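PDB 6IA8: tRNA uridine(34) acetyltransferase from Methanocaldococcus infernus, which converts the wobble uridine at position 34 of tRNAs to 5-carboxymethyluridine, using acetyl-CoA, S-adenosyl-L-methionine and an iron-sulfur cluster. Local coordinates for residues I135-M140 / D161-R166; E123-E126 / P131-K134; F155-L160 / E172-I177; Q204-G209 / S247-S252; I490-G495 / L505-V510. All coordinates share one frame; numbering follows the deposited sequence. Where two conformers were deposited one is given.

Interaction 1: I135-M140 / D161-R166; sequences IELIIM and DAMNER
Met163 reaches from the last turn of its helix onto the strand and lies obliquely over two buried side chains that project from the same strand face, Ile135 and Leu137. Its inner half belongs to Ile135: the methylene CG of Met163 sits 3.9 Å from CD1 of Ile135, and the sulfur SD follows at 4.1 Å from that same methyl. SD of Met163 also comes within 4.2 Å of CG2 of Ile135, so the thioether rests against both branches of the isoleucine. The chain then bends at its last torsion (chi3 -146°), which carries CE across to Leu137, where it packs 3.8 Å from CD2 and 4.1 Å from CB. With CG placed opposite its own backbone N (chi1 -179°), Leu137 presents this branch to the methionine methyl. The contact joins the strand and helix of one beta-alpha unit of the radical SAM core, a TIM-barrel-like fold: strand 134-140 is followed by helix 149-164, which covers the face bearing Ile135 and Leu137. Glu136 points away from the helix and forms a salt bridge with Arg212. Ile135 also touches Ile122 of helix 114-127, while Met163 reaches Asn178 of helix 171-178. Beyond Met163 the helix soon ends, since Glu165 turns to positive phi, and a weak bond runs from Glu165 N to Asp161 O at 2.8 Å.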
# COMPACT_ATOMS: atom_id res chain seq x y z
N ILE A 135 1.26 -3.72 13.93
CA ILE A 135 -0.03 -3.27 13.43
C ILE A 135 0.15 -2.32 12.25
O ILE A 135 0.92 -1.35 12.33
CB ILE A 135 -0.84 -2.59 14.55
CG1 ILE A 135 -1.32 -3.65 15.58
CG2 ILE A 135 -2.04 -1.84 13.96
CD1 ILE A 135 -1.94 -3.07 16.81
N GLU A 136 -0.58 -2.57 11.18
CA GLU A 136 -0.75 -1.63 10.09
C GLU A 136 -2.10 -0.95 10.32
O GLU A 136 -3.14 -1.61 10.27
CB GLU A 136 -0.74 -2.32 8.72
CG GLU A 136 -1.17 -1.39 7.58
CD GLU A 136 -1.32 -2.10 6.22
OE1 GLU A 136 -1.35 -3.34 6.18
OE2 GLU A 136 -1.40 -1.40 5.20
N LEU A 137 -2.07 0.36 10.56
CA LEU A 137 -3.25 1.15 10.81
C LEU A 137 -3.68 1.80 9.50
O LEU A 137 -2.86 2.42 8.82
CB LEU A 137 -2.96 2.22 11.85
CG LEU A 137 -4.13 3.12 12.24
CD1 LEU A 137 -5.23 2.33 12.87
CD2 LEU A 137 -3.57 4.21 13.17
N ILE A 138 -4.94 1.59 9.13
CA ILE A 138 -5.48 2.10 7.88
C ILE A 138 -6.61 3.04 8.22
O ILE A 138 -7.60 2.63 8.84
CB ILE A 138 -5.99 0.98 6.96
CG1 ILE A 138 -4.90 -0.05 6.67
CG2 ILE A 138 -6.48 1.58 5.63
CD1 ILE A 138 -5.33 -1.15 5.73
N ILE A 139 -6.50 4.29 7.77
CA ILE A 139 -7.51 5.32 8.01
C ILE A 139 -8.41 5.38 6.79
O ILE A 139 -7.99 5.82 5.71
CB ILE A 139 -6.88 6.69 8.29
CG1 ILE A 139 -5.80 6.58 9.38
CG2 ILE A 139 -7.96 7.71 8.67
CD1 ILE A 139 -6.27 6.04 10.71
N MET A 140 -9.65 4.94 6.94
CA MET A 140 -10.58 4.85 5.83
C MET A 140 -11.52 6.05 5.82
O MET A 140 -11.86 6.61 6.87
CB MET A 140 -11.39 3.56 5.93
CG MET A 140 -10.55 2.31 5.89
SD MET A 140 -11.54 0.82 5.91
CE MET A 140 -12.43 1.01 7.44
N ASP A 161 -3.15 5.43 21.36
CA ASP A 161 -3.47 5.18 22.77
C ASP A 161 -3.99 3.76 22.95
O ASP A 161 -3.65 3.10 23.93
CB ASP A 161 -4.51 6.19 23.28
CG ASP A 161 -3.95 7.60 23.44
OD1 ASP A 161 -2.72 7.77 23.49
OD2 ASP A 161 -4.76 8.54 23.54
N ALA A 162 -4.87 3.31 22.05
CA ALA A 162 -5.41 1.96 22.14
C ALA A 162 -4.33 0.92 21.96
O ALA A 162 -4.33 -0.10 22.64
CB ALA A 162 -6.49 1.74 21.09
N MET A 163 -3.38 1.17 21.05
CA MET A 163 -2.28 0.24 20.88
C MET A 163 -1.37 0.26 22.09
O MET A 163 -0.86 -0.79 22.51
CB MET A 163 -1.46 0.57 19.63
CG MET A 163 -2.27 0.52 18.33
SD MET A 163 -1.18 0.95 16.95
CE MET A 163 -2.35 1.81 15.90
N ASN A 164 -1.10 1.47 22.63
CA ASN A 164 -0.21 1.61 23.78
C ASN A 164 -0.85 1.10 25.07
O ASN A 164 -0.13 0.79 26.03
CB ASN A 164 0.20 3.08 23.99
CG ASN A 164 0.95 3.66 22.80
OD1 ASN A 164 1.54 2.94 22.01
ND2 ASN A 164 0.95 4.98 22.69
N GLU A 165 -2.17 1.05 25.11
CA GLU A 165 -2.91 0.69 26.32
C GLU A 165 -2.64 1.67 27.45
O GLU A 165 -2.51 1.30 28.63
CB GLU A 165 -2.60 -0.74 26.76
CG GLU A 165 -3.09 -1.81 25.78
CD GLU A 165 -2.54 -3.19 26.10
OE1 GLU A 165 -2.27 -3.95 25.16
OE2 GLU A 165 -2.35 -3.49 27.30
N ARG A 166 -2.60 2.96 27.11
CA ARG A 166 -2.53 4.01 28.12
C ARG A 166 -2.82 5.36 27.47
O ARG A 166 -2.64 5.55 26.27
CB ARG A 166 -1.15 4.03 28.81
CG ARG A 166 -0.00 4.22 27.85
CD ARG A 166 1.20 4.86 28.58
NE ARG A 166 0.98 6.27 28.87
CZ ARG A 166 1.89 7.09 29.39
NH1 ARG A 166 3.10 6.62 29.69
NH2 ARG A 166 1.59 8.36 29.62

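Interaction 2: E123-E126 / P131-K134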
# COMPACT_ATOMS: atom_id res chain seq x y z
N GLU A 123 -8.46 -6.78 20.02
CA GLU A 123 -8.99 -7.86 20.85
C GLU A 123 -9.61 -8.96 19.99
O GLU A 123 -9.46 -10.15 20.28
CB GLU A 123 -10.02 -7.31 21.84
CG GLU A 123 -9.41 -6.32 22.84
CD GLU A 123 -8.31 -6.94 23.67
OE1 GLU A 123 -8.56 -8.00 24.31
OE2 GLU A 123 -7.20 -6.38 23.69
N GLN A 124 -10.34 -8.58 18.93
CA GLN A 124 -10.93 -9.57 18.04
C GLN A 124 -9.86 -10.43 17.37
O GLN A 124 -10.05 -11.64 17.20
CB GLN A 124 -11.79 -8.84 17.01
CG GLN A 124 -12.27 -9.64 15.84
CD GLN A 124 -12.88 -8.74 14.76
OE1 GLN A 124 -12.82 -9.06 13.57
NE2 GLN A 124 -13.47 -7.62 15.18
N LEU A 125 -8.73 -9.82 17.01
CA LEU A 125 -7.65 -10.59 16.40
C LEU A 125 -6.97 -11.48 17.42
O LEU A 125 -6.62 -12.63 17.12
CB LEU A 125 -6.63 -9.65 15.74
CG LEU A 125 -7.11 -8.97 14.45
CD1 LEU A 125 -6.15 -7.87 14.01
CD2 LEU A 125 -7.31 -9.98 13.32
N GLU A 126 -6.76 -10.98 18.64
CA GLU A 126 -6.21 -11.81 19.70
C GLU A 126 -7.12 -12.99 20.00
O GLU A 126 -6.64 -14.07 20.35
CB GLU A 126 -5.99 -10.98 20.96
CG GLU A 126 -4.92 -9.90 20.81
CD GLU A 126 -4.79 -9.04 22.05
OE1 GLU A 126 -3.69 -8.48 22.28
OE2 GLU A 126 -5.79 -8.93 22.80
N PRO A 131 -1.31 -12.74 15.71
CA PRO A 131 -0.40 -11.82 16.40
C PRO A 131 -0.83 -10.38 16.19
O PRO A 131 -1.37 -10.02 15.14
CB PRO A 131 0.97 -12.10 15.75
CG PRO A 131 0.64 -12.73 14.42
CD PRO A 131 -0.62 -13.53 14.67
N THR A 132 -0.60 -9.56 17.22
CA THR A 132 -0.91 -8.14 17.14
C THR A 132 0.24 -7.27 17.66
O THR A 132 0.02 -6.12 18.02
CB THR A 132 -2.19 -7.82 17.91
OG1 THR A 132 -1.99 -8.13 19.30
CG2 THR A 132 -3.36 -8.64 17.37
N ASP A 133 1.46 -7.81 17.71
CA ASP A 133 2.58 -6.99 18.14
C ASP A 133 2.99 -5.99 17.07
O ASP A 133 3.61 -4.98 17.39
CB ASP A 133 3.77 -7.89 18.52
CG ASP A 133 4.16 -8.86 17.40
OD1 ASP A 133 3.28 -9.63 16.95
OD2 ASP A 133 5.33 -8.86 16.98
N LYS A 134 2.66 -6.26 15.80
CA LYS A 134 2.90 -5.35 14.69
C LYS A 134 1.56 -5.01 14.03
O LYS A 134 0.83 -5.91 13.60
CB LYS A 134 3.84 -5.98 13.65
CG LYS A 134 5.19 -6.36 14.15
CD LYS A 134 6.08 -6.83 12.99
CE LYS A 134 7.37 -7.46 13.48
NZ LYS A 134 7.15 -8.82 14.04
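Glu126 and Thr132 face each other across the short turn that links the end of a helix to the next strand, and their side chains cross at about a right angle. From CB, the glutamate sets CG beside its backbone N, and this methylene makes the first contact, 3.7 Å from OG1 and 4.0 Å from CG2 of Thr132. The chain runs on extended (chi2 176°), so CD of Glu126 stays 4.0 Å from OG1 of Thr132. At the tip, OE1 of Glu126 comes to 3.4 Å from the same hydroxyl oxygen, OG1 of Thr132. The aliphatic part of the glutamate thus passes across the threonine, and its carboxylate ends near the hydroxyl branch. The other branch serves the apolar side: CG2 of Thr132 packs 3.8 Å from CB of Leu125, one residue back on the helix. Thr132 has the most surface buried here, and it is enclosed, whereas Glu126 keeps part of its surface open. A little further on, Lys134, probably an acetyl-CoA ligand as judged from relatives, forms a salt bridge to OD2 of Asp133, 3.5 Å from NZ, with a weak hydrogen bond. The carbonyl of Thr132 is hydrogen-bonded to His183, which the side chain of Glu126 also touches. The turn leads from helix 114-127 into strand 134-140, which lies between strands 63-68 and 184-192; backbone bonds of Lys134 with Ala63 and of Asp133 with Arg184 fasten it to both.

Interaction 3: F155-L160 / E172-I177; sequences FIKRCL and EEAQKI. With SO4 (sulfate ion), chain F.
Leu160 and Ala174 meet where two helices of the radical SAM core, a TIM-barrel-like fold, run side by side, with segment axes 8.8 Å apart and their directions differing by 32°. The small alanine allows this approach: its CB lies 3.9 Å from CB of Leu160 and 4.0 Å from the carbonyl O of Lys157, so it presses on the backbone of the facing helix. Next to it, CD1 of Leu160 rests on CG of Gln175 at 3.6 Å, the two side chains meeting at a slant. Gln175 is extended beyond CG, which takes its amide past the leucine to the end of helix 199-208, where NE2 is hydrogen-bonded to the carbonyl of Lys207. These three residues are buried.

Toward Lys157 the contact thins out. Of this partly exposed side chain, CG is the atom that approaches Ala174, while the chain, bent near the end (chi4 -63°), carries the ammonium to salt bridges with Asp161 and Glu167. There a sulfate, probably from the crystallisation liquor, is hydrogen-bonded to Trp154 and gathers two cationic side chains: its O2 sits over one face of the Arg158 guanidinium, and its O1 accepts a bond from Lys157 NZ at 3.2 Å.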
# COMPACT_ATOMS: atom_id res chain seq x y z
N PHE A 155 -7.40 11.97 16.33
CA PHE A 155 -7.84 10.65 15.89
C PHE A 155 -6.67 9.66 15.88
O PHE A 155 -6.78 8.53 16.37
CB PHE A 155 -8.46 10.75 14.50
CG PHE A 155 -9.19 9.51 14.08
CD1 PHE A 155 -8.51 8.45 13.52
CD2 PHE A 155 -10.56 9.41 14.24
CE1 PHE A 155 -9.18 7.31 13.12
CE2 PHE A 155 -11.24 8.28 13.85
CZ PHE A 155 -10.58 7.23 13.29
N ILE A 156 -5.54 10.09 15.33
CA ILE A 156 -4.38 9.21 15.29
C ILE A 156 -3.84 8.97 16.70
O ILE A 156 -3.44 7.85 17.04
CB ILE A 156 -3.29 9.78 14.37
CG1 ILE A 156 -3.80 9.84 12.92
CG2 ILE A 156 -2.03 8.92 14.49
CD1 ILE A 156 -4.27 8.55 12.33
N LYS A 157 -3.82 10.02 17.52
CA LYS A 157 -3.39 9.89 18.91
C LYS A 157 -4.16 8.79 19.61
O LYS A 157 -3.58 7.94 20.30
CB LYS A 157 -3.57 11.22 19.64
CG LYS A 157 -3.26 11.15 21.11
CD LYS A 157 -3.58 12.51 21.81
CE LYS A 157 -3.57 12.36 23.29
NZ LYS A 157 -4.63 11.44 23.79
N ARG A 158 -5.48 8.79 19.44
CA ARG A 158 -6.32 7.84 20.17
C ARG A 158 -6.16 6.42 19.64
O ARG A 158 -6.31 5.45 20.40
CB ARG A 158 -7.79 8.28 20.08
CG ARG A 158 -8.11 9.57 20.84
CD ARG A 158 -7.84 9.39 22.34
NE ARG A 158 -8.83 8.50 22.95
CZ ARG A 158 -8.67 7.85 24.10
NH1 ARG A 158 -7.53 7.96 24.76
NH2 ARG A 158 -9.64 7.08 24.56
N CYS A 159 -5.93 6.26 18.34
CA CYS A 159 -5.60 4.93 17.84
C CYS A 159 -4.32 4.41 18.48
O CYS A 159 -4.23 3.23 18.86
CB CYS A 159 -5.46 4.97 16.31
SG CYS A 159 -6.98 5.36 15.41
N LEU A 160 -3.31 5.27 18.58
CA LEU A 160 -2.07 4.87 19.23
C LEU A 160 -2.28 4.63 20.72
O LEU A 160 -1.63 3.74 21.29
CB LEU A 160 -0.99 5.93 19.01
CG LEU A 160 -0.56 6.12 17.56
CD1 LEU A 160 0.37 7.31 17.45
CD2 LEU A 160 0.09 4.86 17.05
N GLU A 172 2.38 13.52 19.80
CA GLU A 172 3.82 13.24 19.86
C GLU A 172 4.16 12.30 21.00
O GLU A 172 5.02 11.42 20.87
CB GLU A 172 4.59 14.55 20.00
CG GLU A 172 6.09 14.41 20.05
CD GLU A 172 6.80 15.74 20.27
OE1 GLU A 172 6.10 16.74 20.55
OE2 GLU A 172 8.04 15.79 20.17
N GLU A 173 3.49 12.44 22.15
CA GLU A 173 3.79 11.52 23.24
C GLU A 173 3.31 10.11 22.93
O GLU A 173 4.00 9.14 23.25
CB GLU A 173 3.18 12.01 24.54
CG GLU A 173 3.62 11.15 25.72
CD GLU A 173 2.86 11.45 27.01
OE1 GLU A 173 3.28 10.96 28.08
OE2 GLU A 173 1.85 12.17 26.94
N ALA A 174 2.11 9.98 22.34
CA ALA A 174 1.60 8.66 21.96
C ALA A 174 2.52 7.99 20.94
O ALA A 174 2.73 6.76 20.97
CB ALA A 174 0.19 8.81 21.38
N GLN A 175 3.06 8.77 20.01
CA GLN A 175 3.99 8.20 19.03
C GLN A 175 5.25 7.69 19.73
O GLN A 175 5.71 6.57 19.47
CB GLN A 175 4.34 9.25 17.97
CG GLN A 175 3.18 9.57 17.06
CD GLN A 175 3.43 10.78 16.18
OE1 GLN A 175 4.15 11.68 16.58
NE2 GLN A 175 2.81 10.83 14.99
N LYS A 176 5.79 8.48 20.66
CA LYS A 176 7.01 8.09 21.35
C LYS A 176 6.77 6.83 22.16
O LYS A 176 7.58 5.90 22.14
CB LYS A 176 7.49 9.23 22.24
CG LYS A 176 8.79 8.96 22.97
N ILE A 177 5.65 6.79 22.89
CA ILE A 177 5.32 5.61 23.67
C ILE A 177 5.21 4.39 22.76
O ILE A 177 5.68 3.29 23.10
CB ILE A 177 4.02 5.83 24.45
CG1 ILE A 177 4.22 6.91 25.52
CG2 ILE A 177 3.53 4.50 25.04
CD1 ILE A 177 2.92 7.40 26.16
S SO4 F . -8.37 12.52 25.00
O1 SO4 F . -7.26 13.19 24.34
O2 SO4 F . -8.00 11.13 25.27
O3 SO4 F . -8.67 13.20 26.25
O4 SO4 F . -9.57 12.53 24.15

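Interaction 4: Q204-G209 / S247-S252; sequences QMLKLG and SGLKVS
Among the flat groups at the meeting of Leu206 with Ser247 and Leu249, none is a ring; the one touched across the contact is a backbone carbonyl, Ser247 O, which has CD2 of Leu206 4.4 Å away. A second flat group, the amide of Gln204, lies on the helix itself: Lys207 NZ lies in its carbonyl plane, on a lone pair of OE1, at 3.0 Å and with a C=O...N angle of 135°. Both side chains continue to Asp153, through a salt bridge from Lys207 and a hydrogen bond from Gln204 NE2.

The closest apolar touch is between two branches: CD2 of Leu206 packs 4.0 Å from CD2 of Leu249. Each leucine carries CG beside its own backbone N (chi1 -70° and -71°), which brings a CD2 methyl of each to the other. CD1 of Leu206 stands 4.4 Å from CB of Ser247, whose hydroxyl is bonded back to Leu243 O. Helix endings frame the contact. Gly209 closes one helix and Gly248 the other, each as a Schellman motif with positive phi.

In the radical SAM barrel, helix 199-208 leads to strand 212-218, and helix 234-245 leads to strand 250-255, which pairs in parallel with 212-218. The turn before strand 250-255 also meets the acetyltransferase domain, where Ser247 O and Gly248 O are hydrogen-bonded to Tyr513 and Thr493.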
# COMPACT_ATOMS: atom_id res chain seq x y z
N GLN A 204 1.40 17.29 6.93
CA GLN A 204 0.56 16.82 8.04
C GLN A 204 0.57 15.30 8.11
O GLN A 204 0.70 14.71 9.20
CB GLN A 204 -0.85 17.38 7.87
CG GLN A 204 -1.92 16.73 8.71
CD GLN A 204 -1.76 16.97 10.21
OE1 GLN A 204 -0.93 17.76 10.65
NE2 GLN A 204 -2.55 16.27 10.98
N MET A 205 0.49 14.62 6.97
CA MET A 205 0.50 13.17 7.00
C MET A 205 1.81 12.64 7.54
O MET A 205 1.82 11.68 8.32
CB MET A 205 0.21 12.60 5.62
CG MET A 205 -1.27 12.79 5.23
SD MET A 205 -1.76 12.10 3.66
CE MET A 205 -0.64 12.90 2.62
N LEU A 206 2.94 13.23 7.15
CA LEU A 206 4.22 12.85 7.73
C LEU A 206 4.24 13.11 9.24
O LEU A 206 4.79 12.31 10.01
CB LEU A 206 5.35 13.61 7.05
CG LEU A 206 5.64 13.21 5.60
CD1 LEU A 206 6.49 14.25 4.89
CD2 LEU A 206 6.31 11.86 5.63
N LYS A 207 3.68 14.23 9.69
CA LYS A 207 3.61 14.50 11.13
C LYS A 207 2.87 13.38 11.86
O LYS A 207 3.23 13.01 12.98
CB LYS A 207 2.93 15.84 11.39
CG LYS A 207 3.11 16.38 12.82
CD LYS A 207 2.30 17.65 13.05
CE LYS A 207 0.85 17.34 13.40
NZ LYS A 207 -0.02 18.53 13.38
N LEU A 208 1.81 12.86 11.24
CA LEU A 208 1.03 11.81 11.86
C LEU A 208 1.77 10.47 11.92
O LEU A 208 1.34 9.58 12.65
CB LEU A 208 -0.27 11.62 11.09
CG LEU A 208 -1.24 12.78 11.03
CD1 LEU A 208 -2.38 12.52 10.08
CD2 LEU A 208 -1.77 13.12 12.42
N GLY A 209 2.83 10.30 11.14
CA GLY A 209 3.52 9.03 11.04
C GLY A 209 3.13 8.18 9.85
O GLY A 209 3.40 6.97 9.86
N SER A 247 8.61 12.81 -1.28
CA SER A 247 8.62 12.86 0.18
C SER A 247 8.86 11.49 0.80
O SER A 247 8.73 11.34 2.01
CB SER A 247 7.29 13.46 0.65
OG SER A 247 7.08 14.75 0.07
N GLY A 248 9.20 10.49 -0.00
CA GLY A 248 9.56 9.18 0.52
C GLY A 248 8.40 8.27 0.84
O GLY A 248 8.60 7.22 1.45
N LEU A 249 7.19 8.63 0.45
CA LEU A 249 6.04 7.84 0.86
C LEU A 249 5.75 6.74 -0.17
O LEU A 249 6.10 6.86 -1.35
CB LEU A 249 4.80 8.72 1.05
CG LEU A 249 4.89 9.61 2.27
CD1 LEU A 249 3.89 10.80 2.20
CD2 LEU A 249 4.60 8.83 3.57
N LYS A 250 5.07 5.69 0.29
CA LYS A 250 4.52 4.68 -0.61
C LYS A 250 3.22 5.17 -1.20
O LYS A 250 2.39 5.80 -0.51
CB LYS A 250 4.28 3.37 0.14
CG LYS A 250 5.66 2.76 0.65
CD LYS A 250 5.46 1.63 1.69
CE LYS A 250 5.49 2.19 3.11
NZ LYS A 250 6.63 3.11 3.39
N VAL A 251 2.99 4.81 -2.45
CA VAL A 251 1.87 5.31 -3.22
C VAL A 251 1.07 4.13 -3.73
O VAL A 251 1.59 3.28 -4.46
CB VAL A 251 2.34 6.18 -4.39
CG1 VAL A 251 1.15 6.64 -5.23
CG2 VAL A 251 3.15 7.37 -3.89
N SER A 252 -0.20 4.11 -3.38
CA SER A 252 -1.16 3.13 -3.86
C SER A 252 -2.26 3.83 -4.65
O SER A 252 -2.69 4.93 -4.28
CB SER A 252 -1.78 2.36 -2.67
OG SER A 252 -2.83 1.54 -3.11

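Interaction 5: I490-G495 / L505-V510; sequences ILVTSG and LGYKRV. With SO4 (sulfate ion), chain G.
Tyr507 buries more surface than any other residue here, and it does so by bringing its ring against Ile490 and Val492, on a strand of the GNAT acetyltransferase fold, crossing the valine at about a right angle. The sheet order fits that fold: strand 489-492 runs parallel to 440-448 on one side, and on the other it is followed by 513-517 and then the edge strand 508-510. Segments 490-495 and 505-510 are therefore not neighbours within the sheet, and the ring reaches across the strand between them. The two aliphatic partners come to CE2 from opposite sides of the ring plane. CE2 of Tyr507 lies 3.6 Å from CG2 of Val492 and 3.8 Å from CG2 of Ile490, while the phenol oxygen OH comes 3.5 Å from CG2 of Ile490. With its CG beside the backbone N (chi1 -72°), the tyrosine swings over the sheet, and its hydroxyl ends in a hydrogen bond with Glu478 of helix 469-484.

Leu491 points to the other face of its strand and has a partner of its own: CD2 sits 4.0 Å from CB of Val510 and 4.1 Å from its CG1, the two side chains crossing at about a right angle. Tyr507 follows Gly506, whose positive phi ends helix 499-504 in a Schellman motif. That helix carries Tyr502, which touches both Val492 and Tyr507 and, judged by similarity, binds acetyl-CoA. On the edge strand, the backbone N of Arg509 donates to O1 of a sulfate, probably from the crystallisation liquor, at 2.9 Å with an N-H...O angle of 144°.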
# COMPACT_ATOMS: atom_id res chain seq x y z
N ILE A 490 21.11 9.41 3.51
CA ILE A 490 20.04 8.50 3.15
C ILE A 490 18.97 8.64 4.22
O ILE A 490 19.29 8.70 5.41
CB ILE A 490 20.57 7.06 3.01
CG1 ILE A 490 19.47 6.10 2.61
CG2 ILE A 490 21.27 6.58 4.26
CD1 ILE A 490 20.04 4.84 1.93
N LEU A 491 17.72 8.80 3.79
CA LEU A 491 16.59 8.98 4.70
C LEU A 491 15.60 7.85 4.54
O LEU A 491 15.18 7.56 3.42
CB LEU A 491 15.89 10.31 4.43
CG LEU A 491 16.64 11.60 4.73
CD1 LEU A 491 15.77 12.79 4.29
CD2 LEU A 491 16.99 11.69 6.18
N VAL A 492 15.17 7.26 5.66
CA VAL A 492 14.25 6.14 5.65
C VAL A 492 12.88 6.64 6.11
O VAL A 492 12.77 7.31 7.14
CB VAL A 492 14.73 5.01 6.58
CG1 VAL A 492 13.76 3.86 6.54
CG2 VAL A 492 16.13 4.59 6.18
N THR A 493 11.85 6.34 5.31
CA THR A 493 10.47 6.46 5.76
C THR A 493 10.17 5.26 6.65
O THR A 493 10.16 4.12 6.19
CB THR A 493 9.51 6.50 4.57
OG1 THR A 493 9.97 7.50 3.63
CG2 THR A 493 8.11 6.83 5.04
N SER A 494 10.00 5.51 7.94
CA SER A 494 9.88 4.46 8.93
C SER A 494 8.54 4.57 9.62
O SER A 494 8.14 5.67 10.01
CB SER A 494 11.00 4.57 9.98
OG SER A 494 10.82 3.67 11.07
N GLY A 495 7.87 3.44 9.83
CA GLY A 495 6.73 3.43 10.72
C GLY A 495 7.16 3.80 12.13
O GLY A 495 8.32 3.63 12.53
N LEU A 505 20.66 0.09 13.22
CA LEU A 505 21.51 0.17 12.04
C LEU A 505 22.24 1.50 11.91
O LEU A 505 22.77 1.80 10.83
CB LEU A 505 20.68 -0.09 10.78
CG LEU A 505 19.88 -1.39 10.75
CD1 LEU A 505 19.27 -1.61 9.39
CD2 LEU A 505 20.76 -2.57 11.14
N GLY A 506 22.28 2.30 12.97
CA GLY A 506 23.02 3.55 12.96
C GLY A 506 22.25 4.77 12.50
O GLY A 506 22.86 5.83 12.33
N TYR A 507 20.95 4.66 12.29
CA TYR A 507 20.16 5.80 11.86
C TYR A 507 19.67 6.58 13.07
O TYR A 507 19.54 6.05 14.18
CB TYR A 507 18.96 5.32 11.02
CG TYR A 507 19.35 4.84 9.64
CD1 TYR A 507 19.98 3.62 9.46
CD2 TYR A 507 19.11 5.62 8.50
CE1 TYR A 507 20.37 3.18 8.18
CE2 TYR A 507 19.47 5.19 7.25
CZ TYR A 507 20.13 3.98 7.09
OH TYR A 507 20.52 3.57 5.83
N LYS A 508 19.39 7.86 12.85
CA LYS A 508 18.85 8.74 13.86
C LYS A 508 17.68 9.52 13.28
O LYS A 508 17.56 9.69 12.06
CB LYS A 508 19.91 9.74 14.36
CG LYS A 508 21.13 9.10 15.01
N ARG A 509 16.83 10.05 14.17
CA ARG A 509 15.71 10.86 13.71
C ARG A 509 16.22 12.11 13.01
O ARG A 509 17.05 12.84 13.53
CB ARG A 509 14.80 11.26 14.88
CG ARG A 509 13.81 10.21 15.30
CD ARG A 509 12.76 9.93 14.24
NE ARG A 509 11.79 11.01 14.06
CZ ARG A 509 10.82 11.29 14.93
NH1 ARG A 509 10.71 10.60 16.05
NH2 ARG A 509 9.98 12.28 14.67
N VAL A 510 15.73 12.34 11.80
CA VAL A 510 15.99 13.56 11.04
C VAL A 510 14.61 14.07 10.62
O VAL A 510 14.04 13.58 9.64
CB VAL A 510 16.87 13.32 9.81
CG1 VAL A 510 17.08 14.62 9.04
CG2 VAL A 510 18.20 12.72 10.23
S SO4 G . 17.27 9.32 17.75
O1 SO4 G . 16.69 8.59 16.63
O2 SO4 G . 18.41 8.57 18.26
O3 SO4 G . 16.26 9.47 18.80
O4 SO4 G . 17.71 10.64 17.33

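Overall arrangement
Interactions 1 to 4 lie in the radical SAM core, interaction 5 in the acetyltransferase domain. Interaction 2 closes before interaction 1 opens, their centres 11 Å apart, while interactions 1 and 3 alternate along the chain and share helix 149-164, with centres only 8 Å apart; Asn164 and Arg166 of interaction 1 reach helix 171-178 of interaction 3. Interaction 4, on the same parallel sheet as interaction 1 but 17 Å away between centres, touches interaction 3 through Gln175. It also meets interaction 5, 14 Å distant, where Gly248 O faces Thr493 OG1. Touching contacts thus lead from the helices around the barrel, through interaction 4, to the acetyltransferase domain.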